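Local coordinates for carbon monoxide oxidation system transcription regulator CooA-1 (Carboxydothermus hydrogenoformans, PDB 6CPB), which probably acts as a heme-dependent, carbon monoxide-sensing transcription regulator that binds DNA, represented here by its heme domain, at residues E15-V20 with F106-L111. Residues are numbered along the deposited sequence; the frame is centred on the assembly and turned at random.
Sequences EEYSGV and FPAFSL
Y17 reaches from segment 15-20 into the angle between two phenylalanines, F106 and F109, and the three rings form an aromatic cluster. Y17 CG stands anti to its own carbonyl carbon, which sends the ring out toward segment 106-111. The closest touch is Y17 CE2 to F106 CD1 at 3.5 Å. These two side chains run past each other in opposite directions, and their planes are inclined at 49°. F109 meets Y17 tip to tip instead, with F109 CE2 at 4.0 Å from Y17 CD2 and the planes steeply turned, at 80°.

V20 packs against F106 with all three side-chain carbons. Its CG1 takes the crowded position between backbone N and carbonyl carbon (chi1 67°) and makes a CH-pi contact over one face of F106, 4.2 Å from the ring centroid. The same methyl comes to the edge of F109.

The Y17 hydroxyl passes A108 CB and meets a water at 2.7 Å from OH. This water lies in the plane of the tyrosine ring and accepts from A108 N at 3.1 Å.

In the same chain, V20 and F109 also pack on I102 of helix 96-105. S110, which does not touch 15-20, hydrogen-bonds through OG to S110 OG of the second subunit. The contact joins 15-20 to the long helix 108-135 within the cyclic nucleotide-binding-type heme domain, away from the annotated heme-binding residues. With no direct hydrogen bond or charge pair across it, it rests on ring and methyl packing, and the water carries the polar link between the Y17 hydroxyl and the A108 N-H.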
loop_
_atom_site.group_PDB
_atom_site.type_symbol
_atom_site.label_atom_id
_atom_site.label_comp_id
_atom_site.label_asym_id
_atom_site.label_seq_id
_atom_site.Cartn_x
_atom_site.Cartn_y
_atom_site.Cartn_z
ATOM N N GLU A 15 2.498 -27.033 4.088
ATOM C CA GLU A 15 3.751 -27.716 3.794
ATOM C C GLU A 15 4.442 -27.140 2.556
ATOM O O GLU A 15 5.673 -27.033 2.510
ATOM C CB GLU A 15 3.454 -29.211 3.626
ATOM C CG GLU A 15 4.649 -30.080 3.341
ATOM C CD GLU A 15 4.311 -31.573 3.293
ATOM O OE1 GLU A 15 3.128 -31.962 3.453
ATOM O OE2 GLU A 15 5.257 -32.366 3.100
ATOM N N GLU A 16 3.662 -26.758 1.539
ATOM C CA GLU A 16 4.227 -26.257 0.288
ATOM C C GLU A 16 5.105 -25.030 0.489
ATOM O O GLU A 16 5.985 -24.765 -0.342
ATOM C CB GLU A 16 3.100 -25.956 -0.697
ATOM C CG GLU A 16 3.520 -25.335 -2.033
ATOM C CD GLU A 16 4.402 -26.233 -2.907
ATOM O OE1 GLU A 16 4.498 -27.453 -2.668
ATOM O OE2 GLU A 16 5.007 -25.684 -3.852
ATOM N N TYR A 17 4.857 -24.251 1.547
ATOM C CA TYR A 17 5.622 -23.048 1.853
ATOM C C TYR A 17 6.701 -23.281 2.903
ATOM O O TYR A 17 7.394 -22.329 3.278
ATOM C CB TYR A 17 4.672 -21.940 2.321
ATOM C CG TYR A 17 3.789 -21.404 1.215
ATOM C CD1 TYR A 17 2.601 -22.028 0.869
ATOM C CD2 TYR A 17 4.128 -20.240 0.543
ATOM C CE1 TYR A 17 1.793 -21.524 -0.141
ATOM C CE2 TYR A 17 3.330 -19.731 -0.448
ATOM C CZ TYR A 17 2.163 -20.368 -0.786
ATOM O OH TYR A 17 1.378 -19.828 -1.786
ATOM N N SER A 18 6.841 -24.510 3.408
ATOM C CA SER A 18 7.725 -24.736 4.546
ATOM C C SER A 18 9.180 -24.440 4.207
ATOM O O SER A 18 9.941 -24.003 5.079
ATOM C CB SER A 18 7.563 -26.159 5.085
ATOM O OG SER A 18 7.870 -27.122 4.093
ATOM N N GLY A 19 9.582 -24.649 2.952
ATOM C CA GLY A 19 10.956 -24.367 2.574
ATOM C C GLY A 19 11.230 -22.881 2.457
ATOM O O GLY A 19 12.235 -22.377 2.963
ATOM N N VAL A 20 10.334 -22.151 1.793
ATOM C CA VAL A 20 10.592 -20.732 1.612
ATOM C C VAL A 20 10.506 -19.993 2.944
ATOM O O VAL A 20 11.241 -19.027 3.170
ATOM C CB VAL A 20 9.694 -20.140 0.510
ATOM C CG1 VAL A 20 8.244 -20.145 0.916
ATOM C CG2 VAL A 20 10.156 -18.747 0.143
ATOM N N PHE A 106 6.217 -16.966 -5.222
ATOM C CA PHE A 106 5.137 -17.147 -4.250
ATOM C C PHE A 106 4.429 -15.812 -4.051
ATOM O O PHE A 106 4.589 -15.153 -3.017
ATOM C CB PHE A 106 5.697 -17.642 -2.911
ATOM C CG PHE A 106 6.368 -18.977 -2.986
ATOM C CD1 PHE A 106 5.618 -20.131 -3.037
ATOM C CD2 PHE A 106 7.752 -19.072 -2.983
ATOM C CE1 PHE A 106 6.243 -21.373 -3.098
ATOM C CE2 PHE A 106 8.373 -20.300 -3.034
ATOM C CZ PHE A 106 7.612 -21.444 -3.097
ATOM N N PRO A 107 3.611 -15.393 -5.018
ATOM C CA PRO A 107 3.010 -14.053 -4.946
ATOM C C PRO A 107 1.956 -13.874 -3.859
ATOM O O PRO A 107 1.571 -12.729 -3.595
ATOM C CB PRO A 107 2.411 -13.853 -6.347
ATOM C CG PRO A 107 2.364 -15.168 -6.946
ATOM C CD PRO A 107 3.405 -16.013 -6.330
ATOM N N ALA A 108 1.482 -14.937 -3.207
ATOM C CA ALA A 108 0.496 -14.759 -2.143
ATOM C C ALA A 108 0.955 -13.743 -1.097
ATOM O O ALA A 108 0.149 -12.942 -0.604
ATOM C CB ALA A 108 0.197 -16.096 -1.478
ATOM N N PHE A 109 2.243 -13.749 -0.746
ATOM C CA PHE A 109 2.737 -12.817 0.260
ATOM C C PHE A 109 2.462 -11.380 -0.152
ATOM O O PHE A 109 2.176 -10.517 0.692
ATOM C CB PHE A 109 4.243 -13.001 0.461
ATOM C CG PHE A 109 4.644 -14.342 1.045
ATOM C CD1 PHE A 109 4.551 -14.583 2.402
ATOM C CD2 PHE A 109 5.169 -15.335 0.244
ATOM C CE1 PHE A 109 4.939 -15.799 2.937
ATOM C CE2 PHE A 109 5.545 -16.552 0.769
ATOM C CZ PHE A 109 5.440 -16.782 2.116
ATOM N N SER A 110 2.559 -11.098 -1.449
ATOM C CA SER A 110 2.389 -9.734 -1.915
ATOM C C SER A 110 0.937 -9.297 -1.892
ATOM O O SER A 110 0.668 -8.096 -1.796
ATOM C CB SER A 110 2.944 -9.598 -3.326
ATOM O OG SER A 110 2.122 -10.247 -4.303
ATOM N N LEU A 111 -0.013 -10.222 -1.994
ATOM C CA LEU A 111 -1.411 -9.814 -1.978
ATOM C C LEU A 111 -1.839 -9.342 -0.600
ATOM O O LEU A 111 -2.613 -8.388 -0.473
ATOM C CB LEU A 111 -2.308 -10.941 -2.473
ATOM C CG LEU A 111 -2.248 -11.185 -3.989
ATOM C CD1 LEU A 111 -3.166 -12.318 -4.394
ATOM C CD2 LEU A 111 -2.603 -9.932 -4.779
HETATM O O HOH W 1 2.074 -17.912 -3.600
#